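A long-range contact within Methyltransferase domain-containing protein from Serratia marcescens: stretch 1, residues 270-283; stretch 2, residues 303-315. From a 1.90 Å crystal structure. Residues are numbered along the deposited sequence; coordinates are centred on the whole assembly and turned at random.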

ATOM      1  N   ARG A 270     -27.253  18.769 -25.063  1.00 31.14           N
ATOM      2  CA  ARG A 270     -27.010  18.300 -23.705  1.00 30.49           C
ATOM      3  C   ARG A 270     -25.577  17.791 -23.574  1.00 26.26           C
ATOM      4  O   ARG A 270     -25.042  17.170 -24.498  1.00 26.14           O
ATOM      5  CB  ARG A 270     -27.985  17.183 -23.331  1.00 29.16           C
ATOM      6  CG  ARG A 270     -27.864  16.694 -21.894  1.00 32.15           C
ATOM      7  CD  ARG A 270     -29.025  15.767 -21.533  1.00 31.96           C
ATOM      8  NE  ARG A 270     -30.245  16.532 -21.306  1.00 36.07           N
ATOM      9  CZ  ARG A 270     -31.455  16.010 -21.129  1.00 36.53           C
ATOM     10  NH1 ARG A 270     -31.637  14.687 -21.157  1.00 34.01           N
ATOM     11  NH2 ARG A 270     -32.490  16.820 -20.927  1.00 38.65           N
ATOM     12  N   PHE A 271     -24.961  18.057 -22.428  1.00 28.02           N
ATOM     13  CA  PHE A 271     -23.618  17.566 -22.146  1.00 28.92           C
ATOM     14  C   PHE A 271     -23.619  16.846 -20.806  1.00 27.13           C
ATOM     15  O   PHE A 271     -24.236  17.304 -19.840  1.00 29.93           O
ATOM     16  CB  PHE A 271     -22.580  18.692 -22.144  1.00 24.96           C
ATOM     17  CG  PHE A 271     -21.237  18.267 -21.604  1.00 25.38           C
ATOM     18  CD1 PHE A 271     -20.416  17.421 -22.334  1.00 22.10           C
ATOM     19  CD2 PHE A 271     -20.809  18.689 -20.358  1.00 28.77           C
ATOM     20  CE1 PHE A 271     -19.193  17.011 -21.835  1.00 22.32           C
ATOM     21  CE2 PHE A 271     -19.594  18.278 -19.859  1.00 23.67           C
ATOM     22  CZ  PHE A 271     -18.792  17.435 -20.602  1.00 21.06           C
ATOM     23  N   ILE A 272     -22.950  15.701 -20.758  1.00 22.70           N
ATOM     24  CA  ILE A 272     -22.838  14.919 -19.542  1.00 24.88           C
ATOM     25  C   ILE A 272     -21.366  14.614 -19.296  1.00 21.26           C
ATOM     26  O   ILE A 272     -20.683  14.102 -20.184  1.00 22.68           O
ATOM     27  CB  ILE A 272     -23.620  13.599 -19.627  1.00 23.45           C
ATOM     28  CG1 ILE A 272     -25.102  13.828 -19.974  1.00 26.18           C
ATOM     29  CG2 ILE A 272     -23.428  12.828 -18.338  1.00 20.95           C
ATOM     30  CD1 ILE A 272     -25.946  12.514 -20.025  1.00 25.71           C
ATOM     31  N   ALA A 273     -20.886  14.901 -18.097  1.00 23.46           N
ATOM     32  CA  ALA A 273     -19.599  14.396 -17.637  1.00 25.92           C
ATOM     33  C   ALA A 273     -19.863  13.321 -16.595  1.00 21.94           C
ATOM     34  O   ALA A 273     -20.619  13.564 -15.655  1.00 26.47           O
ATOM     35  CB  ALA A 273     -18.755  15.507 -17.020  1.00 22.04           C
ATOM     36  N   SER A 274     -19.247  12.151 -16.747  1.00 22.97           N
ATOM     37  CA  SER A 274     -19.313  11.128 -15.711  1.00 22.93           C
ATOM     38  C   SER A 274     -18.071  11.265 -14.831  1.00 26.60           C
ATOM     39  O   SER A 274     -16.954  11.311 -15.344  1.00 27.54           O
ATOM     40  CB  SER A 274     -19.420   9.712 -16.293  1.00 27.38           C
ATOM     41  OG  SER A 274     -18.493   9.438 -17.327  1.00 24.52           O
ATOM     42  N   GLU A 275     -18.281  11.400 -13.521  1.00 26.75           N
ATOM     43  CA  GLU A 275     -17.183  11.544 -12.572  1.00 30.31           C
ATOM     44  C   GLU A 275     -17.513  10.728 -11.333  1.00 27.82           C
ATOM     45  O   GLU A 275     -18.608  10.161 -11.210  1.00 23.16           O
ATOM     46  CB  GLU A 275     -16.920  13.015 -12.181  1.00 25.11           C
ATOM     47  CG  GLU A 275     -16.577  13.948 -13.336  1.00 26.54           C
ATOM     48  CD  GLU A 275     -15.122  13.857 -13.733  1.00 27.35           C
ATOM     49  OE1 GLU A 275     -14.261  13.780 -12.824  1.00 27.09           O
ATOM     50  OE2 GLU A 275     -14.842  13.857 -14.955  1.00 25.65           O
ATOM     51  N   THR A 276     -16.539  10.663 -10.417  1.00 25.94           N
ATOM     52  CA  THR A 276     -16.695  10.023  -9.106  1.00 26.26           C
ATOM     53  C   THR A 276     -16.498  11.110  -8.054  1.00 25.55           C
ATOM     54  O   THR A 276     -15.401  11.257  -7.504  1.00 27.61           O
ATOM     55  CB  THR A 276     -15.690   8.887  -8.885  1.00 29.68           C
ATOM     56  OG1 THR A 276     -14.343   9.395  -8.997  1.00 26.23           O
ATOM     57  CG2 THR A 276     -15.914   7.762  -9.889  1.00 29.58           C
ATOM     58  N   PRO A 277     -17.533  11.879  -7.738  1.00 30.32           N
ATOM     59  CA  PRO A 277     -17.349  13.011  -6.821  1.00 30.65           C
ATOM     60  C   PRO A 277     -17.116  12.571  -5.387  1.00 28.66           C
ATOM     61  O   PRO A 277     -17.548  11.498  -4.953  1.00 27.78           O
ATOM     62  CB  PRO A 277     -18.666  13.788  -6.938  1.00 27.42           C
ATOM     63  CG  PRO A 277     -19.297  13.290  -8.235  1.00 33.88           C
ATOM     64  CD  PRO A 277     -18.861  11.877  -8.375  1.00 28.76           C
ATOM     65  N   LEU A 278     -16.440  13.439  -4.645  1.00 29.72           N
ATOM     66  CA  LEU A 278     -16.525  13.387  -3.196  1.00 29.21           C
ATOM     67  C   LEU A 278     -17.964  13.628  -2.758  1.00 30.83           C
ATOM     68  O   LEU A 278     -18.740  14.298  -3.445  1.00 30.20           O
ATOM     69  CB  LEU A 278     -15.610  14.438  -2.576  1.00 28.66           C
ATOM     70  CG  LEU A 278     -14.150  14.332  -3.023  1.00 28.89           C
ATOM     71  CD1 LEU A 278     -13.372  15.574  -2.660  1.00 26.39           C
ATOM     72  CD2 LEU A 278     -13.555  13.109  -2.386  1.00 28.06           C
ATOM     73  N   ASN A 279     -18.309  13.114  -1.584  1.00 25.63           N
ATOM     74  CA  ASN A 279     -19.673  13.257  -1.093  1.00 34.15           C
ATOM     75  C   ASN A 279     -19.930  14.702  -0.642  1.00 33.93           C
ATOM     76  O   ASN A 279     -19.088  15.597  -0.788  1.00 30.97           O
ATOM     77  CB  ASN A 279     -19.946  12.248   0.028  1.00 29.74           C
ATOM     78  CG  ASN A 279     -18.979  12.378   1.194  1.00 30.53           C
ATOM     79  OD1 ASN A 279     -18.431  13.452   1.448  1.00 36.57           O
ATOM     80  ND2 ASN A 279     -18.766  11.274   1.917  1.00 32.63           N
ATOM     81  N   GLU A 280     -21.114  14.909  -0.066  1.00 36.60           N
ATOM     82  CA  GLU A 280     -21.642  16.254   0.161  1.00 39.69           C
ATOM     83  C   GLU A 280     -20.774  17.070   1.117  1.00 40.23           C
ATOM     84  O   GLU A 280     -20.552  18.267   0.893  1.00 39.80           O
ATOM     85  CB  GLU A 280     -23.076  16.152   0.687  1.00 40.45           C
ATOM     86  CG  GLU A 280     -23.743  17.490   0.968  1.00 49.76           C
ATOM     87  CD  GLU A 280     -25.242  17.455   0.723  1.00 59.74           C
ATOM     88  OE1 GLU A 280     -25.949  16.725   1.458  1.00 58.40           O
ATOM     89  OE2 GLU A 280     -25.709  18.164  -0.199  1.00 54.88           O
ATOM     90  N   ASP A 281     -20.290  16.458   2.199  1.00 38.15           N
ATOM     91  CA  ASP A 281     -19.413  17.143   3.143  1.00 35.33           C
ATOM     92  C   ASP A 281     -17.936  16.839   2.904  1.00 32.45           C
ATOM     93  O   ASP A 281     -17.112  17.078   3.797  1.00 35.90           O
ATOM     94  CB  ASP A 281     -19.785  16.792   4.584  1.00 38.36           C
ATOM     95  CG  ASP A 281     -19.498  15.337   4.932  1.00 40.47           C
ATOM     96  OD1 ASP A 281     -19.397  14.491   4.010  1.00 36.67           O
ATOM     97  OD2 ASP A 281     -19.393  15.040   6.145  1.00 41.66           O
ATOM     98  N   LYS A 282     -17.589  16.325   1.724  1.00 33.74           N
ATOM     99  CA  LYS A 282     -16.200  16.017   1.364  1.00 31.52           C
ATOM    100  C   LYS A 282     -15.515  15.223   2.478  1.00 30.47           C
ATOM    101  O   LYS A 282     -14.432  15.565   2.959  1.00 28.79           O
ATOM    102  CB  LYS A 282     -15.432  17.299   1.015  1.00 32.04           C
ATOM    103  CG  LYS A 282     -16.024  18.048  -0.184  1.00 29.43           C
ATOM    104  CD  LYS A 282     -15.392  19.442  -0.429  1.00 29.03           C
ATOM    105  CE  LYS A 282     -14.226  19.378  -1.420  1.00 37.26           C
ATOM    106  NZ  LYS A 282     -13.559  20.707  -1.721  1.00 30.96           N
ATOM    107  N   SER A 283     -16.190  14.149   2.899  1.00 32.88           N
ATOM    108  CA  SER A 283     -15.689  13.223   3.908  1.00 32.46           C
ATOM    109  C   SER A 283     -15.318  11.872   3.320  1.00 29.32           C
ATOM    110  O   SER A 283     -14.907  10.970   4.064  1.00 29.24           O
ATOM    111  CB  SER A 283     -16.735  13.015   5.013  1.00 30.74           C
ATOM    112  OG  SER A 283     -17.866  12.329   4.509  1.00 33.24           O
TER
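Stretch 2 (303-315) IESSAQEYLDRFR

Stretch 2 runs back along stretch 1. Residues 303-306 are extended, and from Ala307 the chain is helical, with backbone bonds such as Tyr310 N to Ser306 O (3.1 Å) and Phe314 N to Tyr310 O (2.9 Å). The N-to-C direction of helix 307-315 makes an angle of 155° with that of strand 270-275, close to antiparallel, and the axes approach to 11.3 Å, a spacing filled by side chains. The register follows: Phe271 lies nearest Phe314, CA to CA 9.6 Å, whereas Leu278 and Ser306, where both chains are outside the strand and the helix, bring their CA atoms to 4.6 Å.

At that close end, Leu278 N donates to Ser305 O at 2.9 Å, with an N-H...O angle of 138°. Leu278 O receives a CA-H contact from Ser306 CA (3.6 Å, 160° at the hydrogen) and a proton from water 3, whose oxygen is 2.8 Å away. The same water accepts from Ala307 N at 3.2 Å, so the first amide of the helix is satisfied through solvent.

Ser306 caps the helix: its OG accepts from Glu309 N at 3.2 Å. Glu309 answers through OE1, which takes the proton of Ser306 N at 2.9 Å, while its OE2 forms a salt bridge with Lys282 NZ at 2.7 Å. Lys282 is the last residue of a type I turn from Asn279, closed by Lys282 N to Asn279 O at 3.0 Å; its CB points toward stretch 2.

Glu304 reaches toward the strand end, where Thr276 O and Glu304 OE1 are 3.5 Å apart. Both are acceptors, and water mediates instead. Water 2 lies 3.1 Å from Thr276 O and 2.5 Å from Glu304 OE1, and accepts from Ser305 N at 3.0 Å; Tyr310 OH is 2.7 Å from its oxygen. Water 1 accepts from Thr276 N at 2.9 Å and lies within hydrogen-bonding distance of Glu275 OE1 (2.7 Å) and Glu304 OE1 (2.9 Å). Ser305 OG, on a side chain whose CB points away from stretch 1, accepts from Arg313 NH1 at 2.9 Å.

Apolar contacts line the helix face, from Tyr310 to Phe314. Glu275 CG sits over one face of the Tyr310 ring, 4.2 Å from its centroid and 25° off the normal, and Pro277 CG meets the ring edge at Tyr310 CE2, 4.1 Å. Ala273 CB lies at the edge of the Phe314 ring, 4.0 Å from Phe314 CZ. Phe271 CE2 approaches Phe314 CZ to 3.4 Å, yet the planes, 30° apart with centroids 5.5 Å distant, are slid so that the rings barely overlap.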

ATOM      1  N   ILE A 303      -7.453  16.714  -9.166  1.00 22.62           N
ATOM      2  CA  ILE A 303      -8.099  16.763  -7.861  1.00 22.58           C
ATOM      3  C   ILE A 303      -9.510  16.190  -8.013  1.00 26.50           C
ATOM      4  O   ILE A 303     -10.084  16.223  -9.104  1.00 24.34           O
ATOM      5  CB  ILE A 303      -8.131  18.204  -7.325  1.00 22.25           C
ATOM      6  CG1 ILE A 303      -8.523  18.244  -5.845  1.00 23.52           C
ATOM      7  CG2 ILE A 303      -9.095  19.077  -8.147  1.00 26.08           C
ATOM      8  CD1 ILE A 303      -7.925  19.444  -5.069  1.00 27.38           C
ATOM      9  N   GLU A 304     -10.059  15.620  -6.945  1.00 24.22           N
ATOM     10  CA  GLU A 304     -11.462  15.250  -6.908  1.00 26.61           C
ATOM     11  C   GLU A 304     -12.255  16.403  -6.295  1.00 28.83           C
ATOM     12  O   GLU A 304     -11.717  17.207  -5.521  1.00 27.02           O
ATOM     13  CB  GLU A 304     -11.667  13.950  -6.114  1.00 28.41           C
ATOM     14  CG  GLU A 304     -10.803  12.764  -6.601  1.00 25.56           C
ATOM     15  CD  GLU A 304     -11.146  12.337  -8.024  1.00 28.91           C
ATOM     16  OE1 GLU A 304     -12.302  12.554  -8.452  1.00 26.73           O
ATOM     17  OE2 GLU A 304     -10.260  11.790  -8.718  1.00 29.92           O
ATOM     18  N   SER A 305     -13.525  16.507  -6.685  1.00 27.40           N
ATOM     19  CA  SER A 305     -14.395  17.597  -6.263  1.00 26.75           C
ATOM     20  C   SER A 305     -15.751  17.050  -5.825  1.00 28.03           C
ATOM     21  O   SER A 305     -16.134  15.928  -6.165  1.00 26.68           O
ATOM     22  CB  SER A 305     -14.590  18.626  -7.384  1.00 28.38           C
ATOM     23  OG  SER A 305     -13.359  18.990  -7.989  1.00 29.11           O
ATOM     24  N   SER A 306     -16.480  17.860  -5.059  1.00 28.67           N
ATOM     25  CA  SER A 306     -17.850  17.513  -4.718  1.00 29.70           C
ATOM     26  C   SER A 306     -18.757  17.677  -5.939  1.00 30.11           C
ATOM     27  O   SER A 306     -18.402  18.327  -6.927  1.00 28.35           O
ATOM     28  CB  SER A 306     -18.352  18.378  -3.558  1.00 27.84           C
ATOM     29  OG  SER A 306     -18.304  19.747  -3.890  1.00 27.66           O
ATOM     30  N   ALA A 307     -19.930  17.043  -5.867  1.00 29.45           N
ATOM     31  CA  ALA A 307     -20.961  17.262  -6.879  1.00 27.67           C
ATOM     32  C   ALA A 307     -21.239  18.752  -7.056  1.00 31.51           C
ATOM     33  O   ALA A 307     -21.256  19.264  -8.182  1.00 30.28           O
ATOM     34  CB  ALA A 307     -22.239  16.517  -6.494  1.00 29.82           C
ATOM     35  N   GLN A 308     -21.431  19.467  -5.945  1.00 32.67           N
ATOM     36  CA  GLN A 308     -21.729  20.897  -6.030  1.00 33.59           C
ATOM     37  C   GLN A 308     -20.613  21.654  -6.729  1.00 36.69           C
ATOM     38  O   GLN A 308     -20.872  22.568  -7.525  1.00 35.23           O
ATOM     39  CB  GLN A 308     -21.965  21.474  -4.633  1.00 33.34           C
ATOM     40  CG  GLN A 308     -22.588  22.863  -4.655  1.00 41.66           C
ATOM     41  CD  GLN A 308     -24.007  22.840  -5.207  1.00 42.59           C
ATOM     42  OE1 GLN A 308     -24.791  21.947  -4.894  1.00 45.82           O
ATOM     43  NE2 GLN A 308     -24.325  23.802  -6.063  1.00 44.69           N
ATOM     44  N   GLU A 309     -19.358  21.293  -6.437  1.00 34.38           N
ATOM     45  CA  GLU A 309     -18.244  21.950  -7.103  1.00 33.21           C
ATOM     46  C   GLU A 309     -18.299  21.726  -8.608  1.00 30.64           C
ATOM     47  O   GLU A 309     -17.996  22.637  -9.386  1.00 30.75           O
ATOM     48  CB  GLU A 309     -16.917  21.460  -6.520  1.00 32.47           C
ATOM     49  CG  GLU A 309     -16.501  22.226  -5.276  1.00 34.34           C
ATOM     50  CD  GLU A 309     -15.372  21.553  -4.505  1.00 37.38           C
ATOM     51  OE1 GLU A 309     -15.101  20.357  -4.752  1.00 33.94           O
ATOM     52  OE2 GLU A 309     -14.764  22.226  -3.643  1.00 43.53           O
ATOM     53  N   TYR A 310     -18.697  20.525  -9.042  1.00 29.63           N
ATOM     54  CA  TYR A 310     -18.866  20.294 -10.473  1.00 29.45           C
ATOM     55  C   TYR A 310     -20.041  21.097 -11.022  1.00 32.13           C
ATOM     56  O   TYR A 310     -19.955  21.663 -12.120  1.00 31.51           O
ATOM     57  CB  TYR A 310     -19.058  18.803 -10.753  1.00 31.80           C
ATOM     58  CG  TYR A 310     -17.786  17.967 -10.682  1.00 29.18           C
ATOM     59  CD1 TYR A 310     -16.638  18.332 -11.379  1.00 31.24           C
ATOM     60  CD2 TYR A 310     -17.757  16.779  -9.938  1.00 31.87           C
ATOM     61  CE1 TYR A 310     -15.461  17.549 -11.311  1.00 24.58           C
ATOM     62  CE2 TYR A 310     -16.612  15.988  -9.877  1.00 28.18           C
ATOM     63  CZ  TYR A 310     -15.478  16.373 -10.567  1.00 30.35           C
ATOM     64  OH  TYR A 310     -14.362  15.580 -10.483  1.00 29.25           O
ATOM     65  N   LEU A 311     -21.149  21.157 -10.278  1.00 30.24           N
ATOM     66  CA  LEU A 311     -22.272  21.984 -10.708  1.00 33.30           C
ATOM     67  C   LEU A 311     -21.837  23.428 -10.905  1.00 35.44           C
ATOM     68  O   LEU A 311     -22.166  24.046 -11.925  1.00 35.40           O
ATOM     69  CB  LEU A 311     -23.412  21.908  -9.694  1.00 33.07           C
ATOM     70  CG  LEU A 311     -24.168  20.583  -9.608  1.00 38.49           C
ATOM     71  CD1 LEU A 311     -25.274  20.636  -8.561  1.00 36.18           C
ATOM     72  CD2 LEU A 311     -24.730  20.206 -10.967  1.00 35.22           C
ATOM     73  N   ASP A 312     -21.068  23.970  -9.947  1.00 35.35           N
ATOM     74  CA  ASP A 312     -20.595  25.346 -10.050  1.00 34.60           C
ATOM     75  C   ASP A 312     -19.772  25.552 -11.313  1.00 36.62           C
ATOM     76  O   ASP A 312     -19.906  26.581 -11.989  1.00 31.60           O
ATOM     77  CB  ASP A 312     -19.765  25.718  -8.818  1.00 39.88           C
ATOM     78  CG  ASP A 312     -20.585  25.754  -7.535  1.00 39.25           C
ATOM     79  OD1 ASP A 312     -21.829  25.853  -7.611  1.00 40.58           O
ATOM     80  OD2 ASP A 312     -19.979  25.682  -6.441  1.00 46.87           O
ATOM     81  N   ARG A 313     -18.918  24.581 -11.652  1.00 33.22           N
ATOM     82  CA  ARG A 313     -18.085  24.718 -12.842  1.00 30.27           C
ATOM     83  C   ARG A 313     -18.911  24.611 -14.116  1.00 31.87           C
ATOM     84  O   ARG A 313     -18.629  25.311 -15.097  1.00 33.27           O
ATOM     85  CB  ARG A 313     -16.961  23.675 -12.827  1.00 29.08           C
ATOM     86  CG  ARG A 313     -15.895  24.012 -11.822  1.00 32.41           C
ATOM     87  CD  ARG A 313     -14.760  22.992 -11.710  1.00 30.95           C
ATOM     88  NE  ARG A 313     -14.175  23.124 -10.379  1.00 30.14           N
ATOM     89  CZ  ARG A 313     -13.779  22.104  -9.637  1.00 36.03           C
ATOM     90  NH1 ARG A 313     -13.882  20.866 -10.111  1.00 31.58           N
ATOM     91  NH2 ARG A 313     -13.281  22.323  -8.429  1.00 37.71           N
ATOM     92  N   PHE A 314     -19.926  23.739 -14.131  1.00 28.18           N
ATOM     93  CA  PHE A 314     -20.837  23.695 -15.271  1.00 31.92           C
ATOM     94  C   PHE A 314     -21.475  25.064 -15.508  1.00 31.73           C
ATOM     95  O   PHE A 314     -21.463  25.584 -16.631  1.00 34.25           O
ATOM     96  CB  PHE A 314     -21.916  22.628 -15.055  1.00 31.66           C
ATOM     97  CG  PHE A 314     -21.581  21.282 -15.651  1.00 28.63           C
ATOM     98  CD1 PHE A 314     -20.361  20.664 -15.376  1.00 34.49           C
ATOM     99  CD2 PHE A 314     -22.483  20.633 -16.484  1.00 29.33           C
ATOM    100  CE1 PHE A 314     -20.055  19.411 -15.919  1.00 30.29           C
ATOM    101  CE2 PHE A 314     -22.195  19.385 -17.034  1.00 31.84           C
ATOM    102  CZ  PHE A 314     -20.982  18.764 -16.752  1.00 26.35           C
ATOM    103  N   ARG A 315     -22.021  25.671 -14.450  1.00 33.16           N
ATOM    104  CA  ARG A 315     -22.694  26.959 -14.598  1.00 37.06           C
ATOM    105  C   ARG A 315     -21.717  28.035 -15.053  1.00 35.50           C
ATOM    106  O   ARG A 315     -21.998  28.777 -16.004  1.00 34.51           O
ATOM    107  CB  ARG A 315     -23.373  27.353 -13.285  1.00 34.08           C
ATOM    108  CG  ARG A 315     -24.292  26.269 -12.756  1.00 37.44           C
ATOM    109  CD  ARG A 315     -25.029  26.671 -11.492  1.00 42.48           C
ATOM    110  NE  ARG A 315     -26.304  25.970 -11.431  1.00 48.08           N
ATOM    111  CZ  ARG A 315     -26.700  25.185 -10.435  1.00 50.35           C
ATOM    112  NH1 ARG A 315     -25.926  24.997  -9.367  1.00 45.37           N
ATOM    113  NH2 ARG A 315     -27.886  24.588 -10.511  1.00 48.18           N
TER
HETATM  114  O   HOH W   1     -13.983  12.055 -10.805  1.00 25.95           O
HETATM  115  O   HOH W   2     -14.251  14.032  -8.312  1.00 28.32           O
HETATM  116  O   HOH W   3     -21.207  15.651  -3.285  1.00 37.14           O